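Local coordinates for abietadiene synthase, chloroplastic (Abies grandis, PDB 3S9V), which is a chloroplast enzyme of the plant terpene synthase family, largely helical, with an N-terminal domain and a metal-binding domain, at residues A[59-62]-A[63-66]; A[79-82]-A[83-87]; A[657-660]-A[661-665]. All blocks are in the same frame, centred on the assembly; numbering follows the deposited sequence.

Contact 1: A[59-62]-A[63-66]; sequences TAWV and ARIP
W61 and R64 make a cation-pi stack where helix 56-62 runs into a type I beta turn, V62 to I65. The two side chains run side by side, and the guanidinium lies over one face of the indole. CZ of R64 is 3.8 Å from the centroid of the six-membered ring of W61, and the two planes are inclined by only 20°. The group is shifted toward the rim of the ring, bringing NH1 of R64 to 3.4 Å from CH2 of W61. R64 reaches this place with CG opposite its carbonyl carbon (chi1 -72°) and an extended chain from CG to NE. The salt bridge from R64 NH1 to E161 fixes the same group from outside, and Y57 meets the W61 ring edge-to-face.

The backbone sets the two residues one turn apart. A63 N donates to T59 O at 2.9 Å, a helical bond. R64 N to W61 O and I65 N to V62 O, each 3.2 Å, close tighter three-residue steps of the turn. I65 packs on A236 and F239 of helix 232-242. One water fastens the turn, donating to V62 O at 3.0 Å and to I65 O at 2.7 Å.

Contact 2: A[79-82]-A[83-87]; sequences TVEW and ILQNQ
T79 opens the last turns of helix 77-85 by accepting I83 N at its carbonyl; I83 CG1 lies 3.3 Å from the same T79 O. V80 O takes L84 N. E81 O receives Q85 N at 3.0 Å. The E81 side chain starts opposite its backbone N and turns about its CB-CG bond (chi2 67°), bringing OE1 within 3.2 Å of Q85 NE2, but the angle is too poor for a hydrogen bond, the planes steeply inclined.

W82 carries the main contact. The N86 amide stacks on one face of its indole, planes 18° apart, with ND2 of N86 2.9 Å above the plane of the W82 ring and N86 CB making a CH-pi contact, 3.8 Å from the centroid of the W82 six-membered ring. H261 also meets this indole. N86 ND2 donates to W82 O at 3.0 Å, almost straight (164°) and in its own amide plane.

N86 is the first residue to leave helical angles, and the backbone N-H groups of Q85 and N86 reach W82 O only weakly, Q85 N bonding chiefly to E81 O. The side-chain amide supplies the strong donor instead, which fixes its flip and holds it flat against the indole.

Contact 3: A[657-660]-A[661-665]; sequences TDEV and LSKID
The carboxylate of E659 meets K663 at one oxygen and S662 over one face, where the N-capped short helix 658-661 gives way to a loop. K663 NZ forms a salt bridge with E659 OE1 at 2.7 Å. The ammonium does not lie in line with the group: NZ of K663 stands well out of the E659 carboxylate plane, on the side of OE1 nearer to CG. S662 OG is on the same side of that plane, 3.9 Å from E659 OE2, close enough for packing only. E659 starts opposite its backbone N and folds at chi2 (61°), while K663 runs extended to CE and turns there (chi4 60°), so the two ends meet above the backbone.

Beneath them, E659 O is gripped by side chains. S662 OG donates to it at 2.7 Å, and K663 NZ adds a weak bond of 3.4 Å to the same E659 O. These polar groups lie at the surface and touch a crystal neighbour, which may influence their arrangement. On the inner side V660 and I664 pack on Y743 of helix 741-757.

Backbone bonds L661 N to T657 O, 2.9 Å, and S662 N to D658 O, 3.0 Å, form the helical turn. At its start T657 OG1 accepts V660 N at 3.3 Å, an N-cap bond with an angle of 161°.

In the fold
Contacts 1 and 2 are neighbours, with centres 11 Å apart, and lie on successive helices, 56-62 and 77-85. They touch directly: T59 CG2 lies 3.7 Å from W82 CE3, and A60 CA lies 3.7 Å from I83 CD1, so one side of the first helix packs on the second. Both also reach helix 101-117, which joins them into one small helical cluster. Contact 3 belongs elsewhere, within the terpene synthase metal-binding domain and on the opposite side of the chain's centre. Its centre is about 65 Å from that of either other contact, and nearest atoms are about 54 Å away from contact 1. None of the three includes a metal or ligand.

Contact 1: A[59-62]-A[63-66]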
loop_
_atom_site.group_PDB
_atom_site.type_symbol
_atom_site.label_atom_id
_atom_site.label_comp_id
_atom_site.label_asym_id
_atom_site.label_seq_id
_atom_site.Cartn_x
_atom_site.Cartn_y
_atom_site.Cartn_z
ATOM N N THR A 59 27.290 19.279 -1.063
ATOM C CA THR A 59 28.667 19.068 -1.456
ATOM C C THR A 59 29.431 20.366 -1.277
ATOM O O THR A 59 30.576 20.366 -0.824
ATOM C CB THR A 59 28.740 18.601 -2.905
ATOM O OG1 THR A 59 27.985 17.392 -3.030
ATOM C CG2 THR A 59 30.176 18.348 -3.320
ATOM N N ALA A 60 28.782 21.476 -1.609
ATOM C CA ALA A 60 29.404 22.784 -1.468
ATOM C C ALA A 60 29.764 23.038 -0.001
ATOM O O ALA A 60 30.801 23.635 0.293
ATOM C CB ALA A 60 28.464 23.867 -1.974
ATOM N N TRP A 61 28.917 22.582 0.917
ATOM C CA TRP A 61 29.190 22.782 2.337
ATOM C C TRP A 61 30.330 21.901 2.829
ATOM O O TRP A 61 31.156 22.335 3.632
ATOM C CB TRP A 61 27.929 22.550 3.180
ATOM C CG TRP A 61 27.077 23.786 3.271
ATOM C CD1 TRP A 61 26.046 24.140 2.445
ATOM C CD2 TRP A 61 27.248 24.878 4.193
ATOM N NE1 TRP A 61 25.567 25.385 2.795
ATOM C CE2 TRP A 61 26.287 25.860 3.861
ATOM C CE3 TRP A 61 28.125 25.121 5.263
ATOM C CZ2 TRP A 61 26.174 27.066 4.559
ATOM C CZ3 TRP A 61 28.014 26.335 5.965
ATOM C CH2 TRP A 61 27.044 27.287 5.607
ATOM N N VAL A 62 30.384 20.666 2.350
ATOM C CA VAL A 62 31.469 19.780 2.740
ATOM C C VAL A 62 32.788 20.370 2.212
ATOM O O VAL A 62 33.799 20.361 2.900
ATOM C CB VAL A 62 31.253 18.360 2.168
ATOM C CG1 VAL A 62 32.477 17.509 2.399
ATOM C CG2 VAL A 62 30.041 17.712 2.846
ATOM N N ALA A 63 32.748 20.913 0.999
ATOM C CA ALA A 63 33.920 21.503 0.349
ATOM C C ALA A 63 34.491 22.700 1.097
ATOM O O ALA A 63 35.620 23.116 0.848
ATOM C CB ALA A 63 33.568 21.906 -1.069
ATOM N N ARG A 64 33.712 23.258 2.014
ATOM C CA ARG A 64 34.167 24.401 2.784
ATOM C C ARG A 64 35.138 24.038 3.900
ATOM O O ARG A 64 35.990 24.850 4.276
ATOM C CB ARG A 64 32.989 25.131 3.421
ATOM C CG ARG A 64 32.125 25.914 2.484
ATOM C CD ARG A 64 31.344 26.910 3.306
ATOM N NE ARG A 64 30.228 27.495 2.583
ATOM C CZ ARG A 64 29.476 28.470 3.077
ATOM N NH1 ARG A 64 29.738 28.957 4.287
ATOM N NH2 ARG A 64 28.460 28.945 2.374
ATOM N N ILE A 65 35.009 22.832 4.443
ATOM C CA ILE A 65 35.876 22.432 5.545
ATOM C C ILE A 65 37.358 22.527 5.174
ATOM O O ILE A 65 37.827 21.841 4.273
ATOM C CB ILE A 65 35.562 20.999 5.993
ATOM C CG1 ILE A 65 34.051 20.832 6.176
ATOM C CG2 ILE A 65 36.263 20.701 7.310
ATOM C CD1 ILE A 65 33.633 19.402 6.429
ATOM N N PRO A 66 38.112 23.395 5.872
ATOM C CA PRO A 66 39.551 23.598 5.637
ATOM C C PRO A 66 40.386 22.393 6.093
ATOM O O PRO A 66 40.032 21.722 7.056
ATOM C CB PRO A 66 39.853 24.847 6.457
ATOM C CG PRO A 66 38.941 24.660 7.643
ATOM C CD PRO A 66 37.641 24.229 6.993
HETATM O O HOH W 1 36.714 20.174 2.447
#

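Contact 2: A[79-82]-A[83-87]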
loop_
_atom_site.group_PDB
_atom_site.type_symbol
_atom_site.label_atom_id
_atom_site.label_comp_id
_atom_site.label_asym_id
_atom_site.label_seq_id
_atom_site.Cartn_x
_atom_site.Cartn_y
_atom_site.Cartn_z
ATOM N N THR A 79 35.782 17.311 -3.453
ATOM C CA THR A 79 34.473 17.938 -3.504
ATOM C C THR A 79 34.554 19.286 -4.207
ATOM O O THR A 79 33.634 19.671 -4.927
ATOM C CB THR A 79 33.857 18.096 -2.095
ATOM O OG1 THR A 79 34.664 18.973 -1.297
ATOM C CG2 THR A 79 33.753 16.731 -1.421
ATOM N N VAL A 80 35.653 20.005 -4.021
ATOM C CA VAL A 80 35.810 21.288 -4.700
ATOM C C VAL A 80 35.868 21.034 -6.205
ATOM O O VAL A 80 35.238 21.742 -7.000
ATOM C CB VAL A 80 37.097 22.011 -4.262
ATOM C CG1 VAL A 80 37.355 23.224 -5.169
ATOM C CG2 VAL A 80 36.957 22.463 -2.821
ATOM N N GLU A 81 36.623 20.010 -6.590
ATOM C CA GLU A 81 36.741 19.655 -7.991
ATOM C C GLU A 81 35.369 19.244 -8.527
ATOM O O GLU A 81 35.020 19.568 -9.657
ATOM C CB GLU A 81 37.737 18.504 -8.171
ATOM C CG GLU A 81 37.971 18.124 -9.631
ATOM C CD GLU A 81 38.677 19.219 -10.428
ATOM O OE1 GLU A 81 38.549 19.220 -11.671
ATOM O OE2 GLU A 81 39.367 20.066 -9.818
ATOM N N TRP A 82 34.590 18.532 -7.717
ATOM C CA TRP A 82 33.261 18.109 -8.151
ATOM C C TRP A 82 32.434 19.335 -8.533
ATOM O O TRP A 82 31.748 19.347 -9.548
ATOM C CB TRP A 82 32.529 17.349 -7.040
ATOM C CG TRP A 82 31.204 16.835 -7.506
ATOM C CD1 TRP A 82 30.963 15.649 -8.141
ATOM C CD2 TRP A 82 29.961 17.540 -7.488
ATOM N NE1 TRP A 82 29.650 15.578 -8.529
ATOM C CE2 TRP A 82 29.010 16.725 -8.141
ATOM C CE3 TRP A 82 29.557 18.785 -6.989
ATOM C CZ2 TRP A 82 27.676 17.117 -8.309
ATOM C CZ3 TRP A 82 28.233 19.178 -7.156
ATOM C CH2 TRP A 82 27.307 18.346 -7.813
ATOM N N ILE A 83 32.500 20.367 -7.702
ATOM C CA ILE A 83 31.756 21.589 -7.962
ATOM C C ILE A 83 32.192 22.184 -9.293
ATOM O O ILE A 83 31.360 22.536 -10.120
ATOM C CB ILE A 83 31.981 22.615 -6.834
ATOM C CG1 ILE A 83 31.415 22.065 -5.521
ATOM C CG2 ILE A 83 31.340 23.927 -7.193
ATOM C CD1 ILE A 83 31.799 22.863 -4.293
ATOM N N LEU A 84 33.500 22.275 -9.499
ATOM C CA LEU A 84 34.047 22.830 -10.734
ATOM C C LEU A 84 33.615 22.073 -11.992
ATOM O O LEU A 84 33.454 22.661 -13.059
ATOM C CB LEU A 84 35.577 22.841 -10.668
ATOM C CG LEU A 84 36.232 23.724 -9.607
ATOM C CD1 LEU A 84 37.738 23.477 -9.585
ATOM C CD2 LEU A 84 35.938 25.179 -9.909
ATOM N N GLN A 85 33.419 20.771 -11.857
ATOM C CA GLN A 85 33.049 19.922 -12.982
ATOM C C GLN A 85 31.552 19.713 -13.206
ATOM O O GLN A 85 31.158 19.204 -14.252
ATOM C CB GLN A 85 33.698 18.546 -12.805
ATOM C CG GLN A 85 35.179 18.581 -12.492
ATOM C CD GLN A 85 36.033 18.746 -13.728
ATOM O OE1 GLN A 85 35.905 19.725 -14.462
ATOM N NE2 GLN A 85 36.913 17.777 -13.969
ATOM N N ASN A 86 30.715 20.102 -12.250
ATOM C CA ASN A 86 29.280 19.853 -12.390
ATOM C C ASN A 86 28.317 21.021 -12.488
ATOM O O ASN A 86 27.145 20.901 -12.112
ATOM C CB ASN A 86 28.824 18.919 -11.273
ATOM C CG ASN A 86 29.216 17.484 -11.534
ATOM O OD1 ASN A 86 28.523 16.770 -12.250
ATOM N ND2 ASN A 86 30.344 17.061 -10.975
ATOM N N GLN A 87 28.798 22.149 -12.993
ATOM C CA GLN A 87 27.930 23.298 -13.161
ATOM C C GLN A 87 27.132 23.036 -14.445
ATOM O O GLN A 87 27.649 22.436 -15.384
ATOM C CB GLN A 87 28.766 24.571 -13.296
ATOM C CG GLN A 87 27.947 25.839 -13.483
ATOM C CD GLN A 87 28.814 27.074 -13.566
ATOM O OE1 GLN A 87 29.853 27.070 -14.225
ATOM N NE2 GLN A 87 28.389 28.143 -12.904
#

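Contact 3: A[657-660]-A[661-665]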
loop_
_atom_site.group_PDB
_atom_site.type_symbol
_atom_site.label_atom_id
_atom_site.label_comp_id
_atom_site.label_asym_id
_atom_site.label_seq_id
_atom_site.Cartn_x
_atom_site.Cartn_y
_atom_site.Cartn_z
ATOM N N THR A 657 -3.117 -31.844 2.895
ATOM C CA THR A 657 -3.012 -32.761 4.028
ATOM C C THR A 657 -4.123 -32.527 5.054
ATOM O O THR A 657 -4.735 -31.457 5.082
ATOM C CB THR A 657 -1.647 -32.608 4.727
ATOM O OG1 THR A 657 -1.567 -31.320 5.352
ATOM C CG2 THR A 657 -0.522 -32.732 3.705
ATOM N N ASP A 658 -4.381 -33.527 5.892
ATOM C CA ASP A 658 -5.416 -33.408 6.908
ATOM C C ASP A 658 -5.102 -32.296 7.907
ATOM O O ASP A 658 -6.010 -31.680 8.465
ATOM C CB ASP A 658 -5.602 -34.736 7.649
ATOM C CG ASP A 658 -6.241 -35.805 6.778
ATOM O OD1 ASP A 658 -7.243 -35.498 6.088
ATOM O OD2 ASP A 658 -5.751 -36.956 6.789
ATOM N N GLU A 659 -3.820 -32.034 8.135
ATOM C CA GLU A 659 -3.445 -30.981 9.064
ATOM C C GLU A 659 -3.744 -29.601 8.478
ATOM O O GLU A 659 -4.225 -28.715 9.185
ATOM C CB GLU A 659 -1.965 -31.079 9.428
ATOM C CG GLU A 659 -1.536 -30.052 10.476
ATOM C CD GLU A 659 -2.273 -30.209 11.803
ATOM O OE1 GLU A 659 -2.118 -29.324 12.671
ATOM O OE2 GLU A 659 -3.000 -31.212 11.982
ATOM N N VAL A 660 -3.453 -29.414 7.194
ATOM C CA VAL A 660 -3.727 -28.138 6.538
ATOM C C VAL A 660 -5.245 -27.935 6.448
ATOM O O VAL A 660 -5.753 -26.836 6.685
ATOM C CB VAL A 660 -3.135 -28.087 5.105
ATOM C CG1 VAL A 660 -3.594 -26.828 4.398
ATOM C CG2 VAL A 660 -1.622 -28.115 5.160
ATOM N N LEU A 661 -5.965 -29.001 6.108
ATOM C CA LEU A 661 -7.417 -28.927 5.987
ATOM C C LEU A 661 -8.060 -28.496 7.307
ATOM O O LEU A 661 -8.893 -27.592 7.326
ATOM C CB LEU A 661 -7.985 -30.281 5.547
ATOM C CG LEU A 661 -9.510 -30.433 5.474
ATOM C CD1 LEU A 661 -10.112 -29.400 4.520
ATOM C CD2 LEU A 661 -9.844 -31.841 5.013
ATOM N N SER A 662 -7.659 -29.131 8.405
ATOM C CA SER A 662 -8.210 -28.806 9.718
ATOM C C SER A 662 -8.063 -27.324 10.065
ATOM O O SER A 662 -8.742 -26.824 10.956
ATOM C CB SER A 662 -7.534 -29.649 10.806
ATOM O OG SER A 662 -6.191 -29.242 10.998
ATOM N N LYS A 663 -7.175 -26.627 9.365
ATOM C CA LYS A 663 -6.962 -25.205 9.613
ATOM C C LYS A 663 -7.873 -24.304 8.776
ATOM O O LYS A 663 -7.904 -23.089 8.977
ATOM C CB LYS A 663 -5.498 -24.842 9.357
ATOM C CG LYS A 663 -4.537 -25.457 10.361
ATOM C CD LYS A 663 -3.092 -25.081 10.064
ATOM C CE LYS A 663 -2.155 -25.534 11.177
ATOM N NZ LYS A 663 -2.180 -27.011 11.366
ATOM N N ILE A 664 -8.627 -24.892 7.853
ATOM C CA ILE A 664 -9.518 -24.097 7.012
ATOM C C ILE A 664 -10.879 -24.750 6.799
ATOM O O ILE A 664 -11.671 -24.283 5.974
ATOM C CB ILE A 664 -8.898 -23.850 5.622
ATOM C CG1 ILE A 664 -8.706 -25.189 4.897
ATOM C CG2 ILE A 664 -7.577 -23.109 5.769
ATOM C CD1 ILE A 664 -8.374 -25.058 3.421
ATOM N N ASP A 665 -11.151 -25.827 7.532
ATOM C CA ASP A 665 -12.422 -26.528 7.379
ATOM C C ASP A 665 -13.561 -25.814 8.100
ATOM O O ASP A 665 -13.370 -24.749 8.683
ATOM C CB ASP A 665 -12.318 -27.988 7.860
ATOM C CG ASP A 665 -12.063 -28.106 9.360
ATOM O OD1 ASP A 665 -12.534 -27.236 10.124
ATOM O OD2 ASP A 665 -11.408 -29.090 9.775
#